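PDB 6VVR: tautomerase from Bordetella trematum, which is a trimeric member of the tautomerase superfamily, each chain being built from two successive beta-alpha-beta units that share one sheet. Local coordinates for residues 17-22 / 40-45; 61-66 / 85-90; 77-82 / 100-105. All coordinates share one frame; numbering follows the deposited sequence.

Interaction 1. Residues 17-22 / 40-45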
loop_
_atom_site.group_PDB
_atom_site.type_symbol
_atom_site.label_atom_id
_atom_site.label_comp_id
_atom_site.label_asym_id
_atom_site.label_seq_id
_atom_site.Cartn_x
_atom_site.Cartn_y
_atom_site.Cartn_z
ATOM N N THR A 17 0.896 -1.067 20.925
ATOM C CA THR A 17 -0.268 -0.268 21.306
ATOM C C THR A 17 0.083 1.207 21.415
ATOM O O THR A 17 -0.632 2.070 20.887
ATOM C CB THR A 17 -0.828 -0.758 22.642
ATOM O OG1 THR A 17 -1.369 -2.068 22.478
ATOM C CG2 THR A 17 -1.906 0.184 23.150
ATOM N N ALA A 18 1.163 1.518 22.130
ATOM C CA ALA A 18 1.567 2.908 22.296
ATOM C C ALA A 18 1.933 3.536 20.965
ATOM O O ALA A 18 1.669 4.724 20.748
ATOM C CB ALA A 18 2.739 3.007 23.273
ATOM N N LEU A 19 2.522 2.752 20.060
ATOM C CA LEU A 19 2.862 3.277 18.742
ATOM C C LEU A 19 1.608 3.727 17.999
ATOM O O LEU A 19 1.561 4.831 17.453
ATOM C CB LEU A 19 3.620 2.216 17.939
ATOM C CG LEU A 19 3.763 2.502 16.437
ATOM C CD1 LEU A 19 4.674 3.714 16.202
ATOM C CD2 LEU A 19 4.276 1.288 15.678
ATOM N N LEU A 20 0.576 2.880 17.978
ATOM C CA LEU A 20 -0.664 3.231 17.288
ATOM C C LEU A 20 -1.261 4.517 17.840
ATOM O O LEU A 20 -1.652 5.410 17.081
ATOM C CB LEU A 20 -1.671 2.085 17.399
ATOM C CG LEU A 20 -1.359 0.829 16.595
ATOM C CD1 LEU A 20 -2.301 -0.300 17.000
ATOM C CD2 LEU A 20 -1.452 1.134 15.100
ATOM N N LYS A 21 -1.349 4.623 19.171
ATOM C CA LYS A 21 -1.857 5.845 19.781
ATOM C C LYS A 21 -0.970 7.039 19.452
ATOM O O LYS A 21 -1.474 8.133 19.168
ATOM C CB LYS A 21 -1.964 5.666 21.293
ATOM C CG LYS A 21 -2.968 4.616 21.714
ATOM C CD LYS A 21 -3.122 4.609 23.229
ATOM C CE LYS A 21 -4.158 3.599 23.681
ATOM N NZ LYS A 21 -4.699 3.941 25.036
ATOM N N ALA A 22 0.354 6.858 19.505
ATOM C CA ALA A 22 1.250 7.976 19.222
ATOM C C ALA A 22 1.135 8.424 17.772
ATOM O O ALA A 22 1.234 9.618 17.479
ATOM C CB ALA A 22 2.697 7.611 19.550
ATOM N N ALA A 40 -5.191 3.774 11.676
ATOM C CA ALA A 40 -3.879 3.192 11.438
ATOM C C ALA A 40 -3.945 1.696 11.692
ATOM O O ALA A 40 -4.572 1.248 12.654
ATOM C CB ALA A 40 -2.797 3.845 12.310
ATOM N N ILE A 41 -3.315 0.928 10.806
ATOM C CA ILE A 41 -3.231 -0.517 10.949
ATOM C C ILE A 41 -1.770 -0.905 10.821
ATOM O O ILE A 41 -1.005 -0.266 10.090
ATOM C CB ILE A 41 -4.111 -1.262 9.910
ATOM C CG1 ILE A 41 -3.618 -1.035 8.477
ATOM C CG2 ILE A 41 -5.552 -0.784 10.009
ATOM C CD1 ILE A 41 -4.542 -1.682 7.417
ATOM N N LEU A 42 -1.393 -1.965 11.530
ATOM C CA LEU A 42 -0.005 -2.330 11.753
ATOM C C LEU A 42 0.286 -3.736 11.250
ATOM O O LEU A 42 -0.543 -4.648 11.375
ATOM C CB LEU A 42 0.315 -2.246 13.253
ATOM C CG LEU A 42 1.711 -2.600 13.760
ATOM C CD1 LEU A 42 2.762 -1.747 13.085
ATOM C CD2 LEU A 42 1.743 -2.389 15.254
ATOM N N GLN A 43 1.487 -3.908 10.692
ATOM C CA GLN A 43 2.004 -5.213 10.298
ATOM C C GLN A 43 3.460 -5.351 10.712
ATOM O O GLN A 43 4.226 -4.384 10.623
ATOM C CB GLN A 43 1.905 -5.433 8.793
ATOM C CG GLN A 43 0.823 -6.414 8.423
ATOM C CD GLN A 43 0.309 -6.183 7.030
ATOM O OE1 GLN A 43 0.899 -5.421 6.254
ATOM N NE2 GLN A 43 -0.807 -6.818 6.704
ATOM N N GLU A 44 3.841 -6.567 11.121
ATOM C CA GLU A 44 5.195 -6.884 11.563
ATOM C C GLU A 44 5.915 -7.747 10.531
ATOM O O GLU A 44 5.313 -8.619 9.905
ATOM C CB GLU A 44 5.210 -7.661 12.882
ATOM C CG GLU A 44 4.528 -7.075 14.067
ATOM C CD GLU A 44 4.856 -7.906 15.299
ATOM O OE1 GLU A 44 4.837 -9.155 15.204
ATOM O OE2 GLU A 44 5.193 -7.324 16.339
ATOM N N TYR A 45 7.228 -7.547 10.410
ATOM C CA TYR A 45 8.044 -8.275 9.442
ATOM C C TYR A 45 9.216 -8.962 10.125
ATOM O O TYR A 45 9.912 -8.349 10.942
ATOM C CB TYR A 45 8.593 -7.347 8.354
ATOM C CG TYR A 45 7.494 -6.735 7.532
ATOM C CD1 TYR A 45 6.691 -5.728 8.059
ATOM C CD2 TYR A 45 7.222 -7.192 6.250
ATOM C CE1 TYR A 45 5.666 -5.188 7.326
ATOM C CE2 TYR A 45 6.193 -6.647 5.502
ATOM C CZ TYR A 45 5.421 -5.646 6.051
ATOM O OH TYR A 45 4.393 -5.091 5.323
#
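L20 lays one methyl, CD2, over A40 and L42 of segment 40-45, and this is the more extensive part of the contact, L20 burying 72 Å² against 26 Å² for L19. That carbon sits 4.0 Å from the carbonyl oxygen O of A40 and about as close to its CB, and it also reaches CB of L42 at 4.2 Å. With CG trans to its carbonyl carbon (chi1 -71°), L20 leans toward the strand although its CB does not point there. The short methyl of A40 suits a place where helix and strand backbones come near, with CA of L20 and CA of A40 6.7 Å apart. At the preceding residue the fit is sparser: CD2 of L19 meets CD1 of L42 at 4.3 Å, and L19 also packs on V87 and L91 of helix 73-91. A18 and K21 lie on the exposed side, K21 beside V56 of the second subunit. Segment 17-22 runs back along the strand at 146°, within the connector of a beta-alpha-beta unit, while the backbones of I41 and Q43 hydrogen-bond to strand 2-8, and A40 and I41 pair antiparallel with a strand of the second subunit. Because every touching group is aliphatic or a carbonyl met by a methyl, the two segments cohere by dispersion and burial of hydrocarbon, without directional bonds.

Interaction 2. Residues 61-66 / 85-90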
loop_
_atom_site.group_PDB
_atom_site.type_symbol
_atom_site.label_atom_id
_atom_site.label_comp_id
_atom_site.label_asym_id
_atom_site.label_seq_id
_atom_site.Cartn_x
_atom_site.Cartn_y
_atom_site.Cartn_z
ATOM N N ALA A 61 11.375 0.904 9.730
ATOM C CA ALA A 61 9.964 1.138 9.966
ATOM C C ALA A 61 9.460 2.000 8.827
ATOM O O ALA A 61 10.206 2.808 8.261
ATOM C CB ALA A 61 9.687 1.813 11.318
ATOM N N LEU A 62 8.197 1.803 8.474
ATOM C CA LEU A 62 7.598 2.506 7.348
ATOM C C LEU A 62 6.176 2.902 7.705
ATOM O O LEU A 62 5.392 2.054 8.138
ATOM C CB LEU A 62 7.601 1.625 6.096
ATOM C CG LEU A 62 6.882 2.227 4.888
ATOM C CD1 LEU A 62 7.642 3.458 4.357
ATOM C CD2 LEU A 62 6.702 1.169 3.804
ATOM N N VAL A 63 5.848 4.184 7.533
ATOM C CA VAL A 63 4.486 4.683 7.705
ATOM C C VAL A 63 4.005 5.182 6.349
ATOM O O VAL A 63 4.542 6.160 5.817
ATOM C CB VAL A 63 4.404 5.796 8.768
ATOM C CG1 VAL A 63 2.953 6.244 8.967
ATOM C CG2 VAL A 63 5.006 5.337 10.109
ATOM N N ASN A 64 3.002 4.514 5.787
ATOM C CA ASN A 64 2.337 4.962 4.573
ATOM C C ASN A 64 1.049 5.685 4.938
ATOM O O ASN A 64 0.225 5.145 5.688
ATOM C CB ASN A 64 2.017 3.777 3.662
ATOM C CG ASN A 64 3.259 3.102 3.128
ATOM O OD1 ASN A 64 4.283 3.746 2.901
ATOM N ND2 ASN A 64 3.174 1.791 2.921
ATOM N N VAL A 65 0.866 6.888 4.390
ATOM C CA VAL A 65 -0.277 7.745 4.700
ATOM C C VAL A 65 -1.018 8.048 3.408
ATOM O O VAL A 65 -0.465 8.694 2.507
ATOM C CB VAL A 65 0.148 9.058 5.371
ATOM C CG1 VAL A 65 -1.093 9.866 5.769
ATOM C CG2 VAL A 65 1.072 8.802 6.555
ATOM N N ASP A 66 -2.262 7.583 3.311
ATOM C CA ASP A 66 -3.166 8.023 2.261
ATOM C C ASP A 66 -4.039 9.113 2.860
ATOM O O ASP A 66 -4.761 8.866 3.835
ATOM C CB ASP A 66 -4.015 6.866 1.730
ATOM C CG ASP A 66 -3.187 5.823 1.010
ATOM O OD1 ASP A 66 -2.294 6.193 0.224
ATOM O OD2 ASP A 66 -3.415 4.629 1.236
ATOM N N GLN A 85 9.054 11.037 14.240
ATOM C CA GLN A 85 9.404 11.105 15.659
ATOM C C GLN A 85 8.514 10.204 16.513
ATOM O O GLN A 85 8.994 9.618 17.493
ATOM C CB GLN A 85 9.346 12.562 16.141
ATOM C CG GLN A 85 10.412 13.469 15.481
ATOM C CD GLN A 85 10.138 14.962 15.662
ATOM O OE1 GLN A 85 9.054 15.359 16.076
ATOM N NE2 GLN A 85 11.126 15.797 15.321
ATOM N N ALA A 86 7.234 10.059 16.156
ATOM C CA ALA A 86 6.357 9.152 16.892
ATOM C C ALA A 86 6.851 7.711 16.812
ATOM O O ALA A 86 6.836 6.981 17.812
ATOM C CB ALA A 86 4.924 9.266 16.364
ATOM N N VAL A 87 7.294 7.279 15.628
ATOM C CA VAL A 87 7.834 5.928 15.494
ATOM C C VAL A 87 9.115 5.786 16.306
ATOM O O VAL A 87 9.257 4.864 17.115
ATOM C CB VAL A 87 8.080 5.580 14.014
ATOM C CG1 VAL A 87 8.763 4.217 13.909
ATOM C CG2 VAL A 87 6.784 5.595 13.229
ATOM N N SER A 88 10.076 6.694 16.086
ATOM C CA SER A 88 11.354 6.611 16.789
ATOM C C SER A 88 11.159 6.563 18.297
ATOM O O SER A 88 11.798 5.755 18.985
ATOM C CB SER A 88 12.242 7.794 16.409
ATOM O OG SER A 88 12.233 7.988 15.017
ATOM N N ALA A 89 10.291 7.423 18.834
ATOM C CA ALA A 89 10.095 7.453 20.281
ATOM C C ALA A 89 9.407 6.186 20.777
ATOM O O ALA A 89 9.862 5.561 21.744
ATOM C CB ALA A 89 9.297 8.689 20.678
ATOM N N SER A 90 8.311 5.786 20.120
ATOM C CA SER A 90 7.517 4.665 20.623
ATOM C C SER A 90 8.284 3.352 20.580
ATOM O O SER A 90 8.104 2.489 21.443
ATOM C CB SER A 90 6.220 4.531 19.824
ATOM O OG SER A 90 5.499 5.738 19.812
#
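Between A61, V63 and V87 no flat side chain takes part; methyl groups make the whole contact, and the flat group of interest is the peptide carbonyl of A86, next to V87 in the helix. S90 N and S90 OG reach its oxygen from opposite faces of the carbonyl plane, the hydroxyl lying 25° off that plane. The setting is the second beta-alpha-beta unit of the chain, in which strand 61-68 is followed by helix 73-91 and then by strand 98-105, the tautomerase-type arrangement of helices laid over one face of a sheet.

V87 points its CB at the strand and divides its two methyls between two strand residues. Its CG1, trans to the backbone N (chi1 175°), reaches CB of A61 at 3.7 Å. CG2 of V87 turns instead to CG2 of V63, 3.6 Å away, the two valines slipping past each other in opposite directions. Alternation along the strand explains the choice of A61 and V63, since L62 between them points away from the helix. Small and beta-branched residues suit this close fit: they present compact methyls on short, stiff side chains. V98, L23 and M93 close around V87, and L3 lies against V63. On the other face of the sheet, N64 ND2 bonds to N4 OD1, while D66 forms salt bridges with R103 of its own chain and R103 of the second subunit.

The helical serines return their hydroxyls to the backbone, on parts of the helix that do not meet the strand: S88 OG bonds to N84 O, and S90 OG donates to A86 O over 2.7 Å, with a C=O···OG angle of 151°.

Interaction 3. Residues 77-82 / 100-105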
loop_
_atom_site.group_PDB
_atom_site.type_symbol
_atom_site.label_atom_id
_atom_site.label_comp_id
_atom_site.label_asym_id
_atom_site.label_seq_id
_atom_site.Cartn_x
_atom_site.Cartn_y
_atom_site.Cartn_z
ATOM N N ALA A 77 5.050 18.659 5.646
ATOM C CA ALA A 77 6.346 18.531 6.304
ATOM C C ALA A 77 6.181 18.279 7.798
ATOM O O ALA A 77 6.857 17.413 8.366
ATOM C CB ALA A 77 7.191 19.782 6.053
ATOM N N ALA A 78 5.286 19.024 8.450
ATOM C CA ALA A 78 5.014 18.797 9.865
ATOM C C ALA A 78 4.538 17.373 10.114
ATOM O O ALA A 78 4.902 16.754 11.122
ATOM C CB ALA A 78 3.970 19.795 10.361
ATOM N N LEU A 79 3.720 16.838 9.202
ATOM C CA LEU A 79 3.169 15.497 9.385
ATOM C C LEU A 79 4.254 14.429 9.265
ATOM O O LEU A 79 4.321 13.514 10.089
ATOM C CB LEU A 79 2.037 15.256 8.375
ATOM C CG LEU A 79 1.357 13.884 8.320
ATOM C CD1 LEU A 79 0.657 13.529 9.630
ATOM C CD2 LEU A 79 0.360 13.853 7.158
ATOM N N ILE A 80 5.108 14.525 8.237
ATOM C CA ILE A 80 6.208 13.571 8.072
ATOM C C ILE A 80 7.114 13.600 9.290
ATOM O O ILE A 80 7.516 12.556 9.819
ATOM C CB ILE A 80 7.005 13.882 6.788
ATOM C CG1 ILE A 80 6.159 13.596 5.545
ATOM C CG2 ILE A 80 8.319 13.100 6.766
ATOM C CD1 ILE A 80 6.763 14.131 4.262
ATOM N N LEU A 81 7.443 14.804 9.753
ATOM C CA LEU A 81 8.329 14.945 10.902
ATOM C C LEU A 81 7.697 14.357 12.155
ATOM O O LEU A 81 8.355 13.615 12.893
ATOM C CB LEU A 81 8.670 16.421 11.113
ATOM C CG LEU A 81 9.705 16.819 12.167
ATOM C CD1 LEU A 81 11.059 16.193 11.868
ATOM C CD2 LEU A 81 9.832 18.340 12.210
ATOM N N ALA A 82 6.420 14.669 12.400
ATOM C CA ALA A 82 5.757 14.200 13.612
ATOM C C ALA A 82 5.574 12.688 13.597
ATOM O O ALA A 82 5.698 12.031 14.637
ATOM C CB ALA A 82 4.407 14.903 13.783
ATOM N N VAL A 100 8.577 7.769 6.014
ATOM C CA VAL A 100 7.167 8.143 5.927
ATOM C C VAL A 100 6.873 8.517 4.484
ATOM O O VAL A 100 7.628 9.286 3.883
ATOM C CB VAL A 100 6.823 9.335 6.842
ATOM C CG1 VAL A 100 5.325 9.676 6.720
ATOM C CG2 VAL A 100 7.211 9.057 8.271
ATOM N N VAL A 101 5.779 7.990 3.934
ATOM C CA VAL A 101 5.347 8.284 2.571
ATOM C C VAL A 101 3.924 8.822 2.631
ATOM O O VAL A 101 3.045 8.189 3.226
ATOM C CB VAL A 101 5.394 7.037 1.674
ATOM C CG1 VAL A 101 4.924 7.385 0.259
ATOM C CG2 VAL A 101 6.786 6.433 1.686
ATOM N N LEU A 102 3.701 9.984 2.024
ATOM C CA LEU A 102 2.371 10.568 1.923
ATOM C C LEU A 102 1.874 10.383 0.500
ATOM O O LEU A 102 2.599 10.680 -0.459
ATOM C CB LEU A 102 2.374 12.058 2.277
ATOM C CG LEU A 102 3.052 12.501 3.576
ATOM C CD1 LEU A 102 2.888 14.007 3.758
ATOM C CD2 LEU A 102 2.506 11.743 4.798
ATOM N N ARG A 103 0.653 9.887 0.362
ATOM C CA ARG A 103 0.000 9.783 -0.939
ATOM C C ARG A 103 -1.186 10.737 -0.931
ATOM O O ARG A 103 -2.168 10.504 -0.220
ATOM C CB ARG A 103 -0.428 8.346 -1.225
ATOM C CG ARG A 103 0.685 7.336 -0.970
ATOM C CD ARG A 103 0.505 6.084 -1.806
ATOM N NE ARG A 103 1.417 5.032 -1.369
ATOM C CZ ARG A 103 1.171 4.201 -0.359
ATOM N NH1 ARG A 103 2.059 3.266 -0.051
ATOM N NH2 ARG A 103 0.029 4.290 0.322
ATOM N N ASP A 104 -1.067 11.830 -1.687
ATOM C CA ASP A 104 -2.148 12.803 -1.822
ATOM C C ASP A 104 -3.273 12.177 -2.634
ATOM O O ASP A 104 -3.073 11.828 -3.802
ATOM C CB ASP A 104 -1.642 14.070 -2.510
ATOM C CG ASP A 104 -1.359 15.210 -1.537
ATOM O OD1 ASP A 104 -1.591 15.062 -0.323
ATOM O OD2 ASP A 104 -0.909 16.278 -2.011
ATOM N N ILE A 105 -4.445 12.048 -2.028
ATOM C CA ILE A 105 -5.616 11.439 -2.657
ATOM C C ILE A 105 -6.629 12.549 -2.926
ATOM O O ILE A 105 -7.148 13.149 -1.972
ATOM C CB ILE A 105 -6.217 10.342 -1.771
ATOM C CG1 ILE A 105 -5.155 9.300 -1.360
ATOM C CG2 ILE A 105 -7.408 9.671 -2.468
ATOM C CD1 ILE A 105 -4.496 8.555 -2.539
#
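Within segment 77-82, L79 is the first to meet segment 100-105, and its CD2 lies 3.8 Å from CD2 of L102. The helix is the connector of the second beta-alpha-beta unit, segment 77-82 running back at 145° to segment 100-105, which lies on an outer strand of the chain's own sheet. CG of L79 stands trans to the backbone N (chi1 176°), which carries CD2 out to L102. L79 also packs on S30 and I31 of helix 13-31, and a flexible, branched leucine suits this dual role.

I80 comes next and carries most of the helix's share of the contact. Its CG1 presses on CD1 of L102 at 3.7 Å, and its terminal CD1 follows along the same methyl at 3.9 Å. The other branch, CG2, turns to V100 and rests 4.1 Å from its CB. Isoleucine thus straddles two strand residues with its two arms, which a residue branched at CB does well. L102 in turn is shared, offering CD2 to L79 and CD1 to I80. Beyond I80, L81 turns away from the strand and packs on N114 of the third subunit; A82 returns toward helix 13-31, where its small side chain fits against A26 and S30.

Strand alternation sorts the partners. V100 and L102 direct their CB atoms at the helix, whereas V101 points away. The backbones of V100 and L102 hydrogen-bond to the third subunit, so the strand's outer edge is used at the interface. D104 OD2 forms a salt bridge with K76 NZ, just before the segment. The backbones come closest where I80 passes V100, their CA atoms 5.9 Å apart, and there CG2 of V100 touches the carbonyl oxygen O of I80 at 3.8 Å.

Interactions 1 and 3 are counterparts in the two beta-alpha-beta units: L19 and L20 over A40 and L42 correspond to L79 and I80 over V100 and L102, at nearly the same angle. They lie toward the two outer strands of the sheet, with centres 16 Å apart and nearest atoms about 6 Å apart. Interaction 2 stands between them. It meets interaction 1 where the two helices pack, A22 CB lying 3.4 Å from S90 OG. With interaction 3 it shares helix 73-91, and the neighbouring strands are joined by probable hydrogen bonds from R103 N to V65 O (2.7 Å) and from V65 N to V101 O (2.8 Å). Together the three contacts fasten both helices to one face of the sheet.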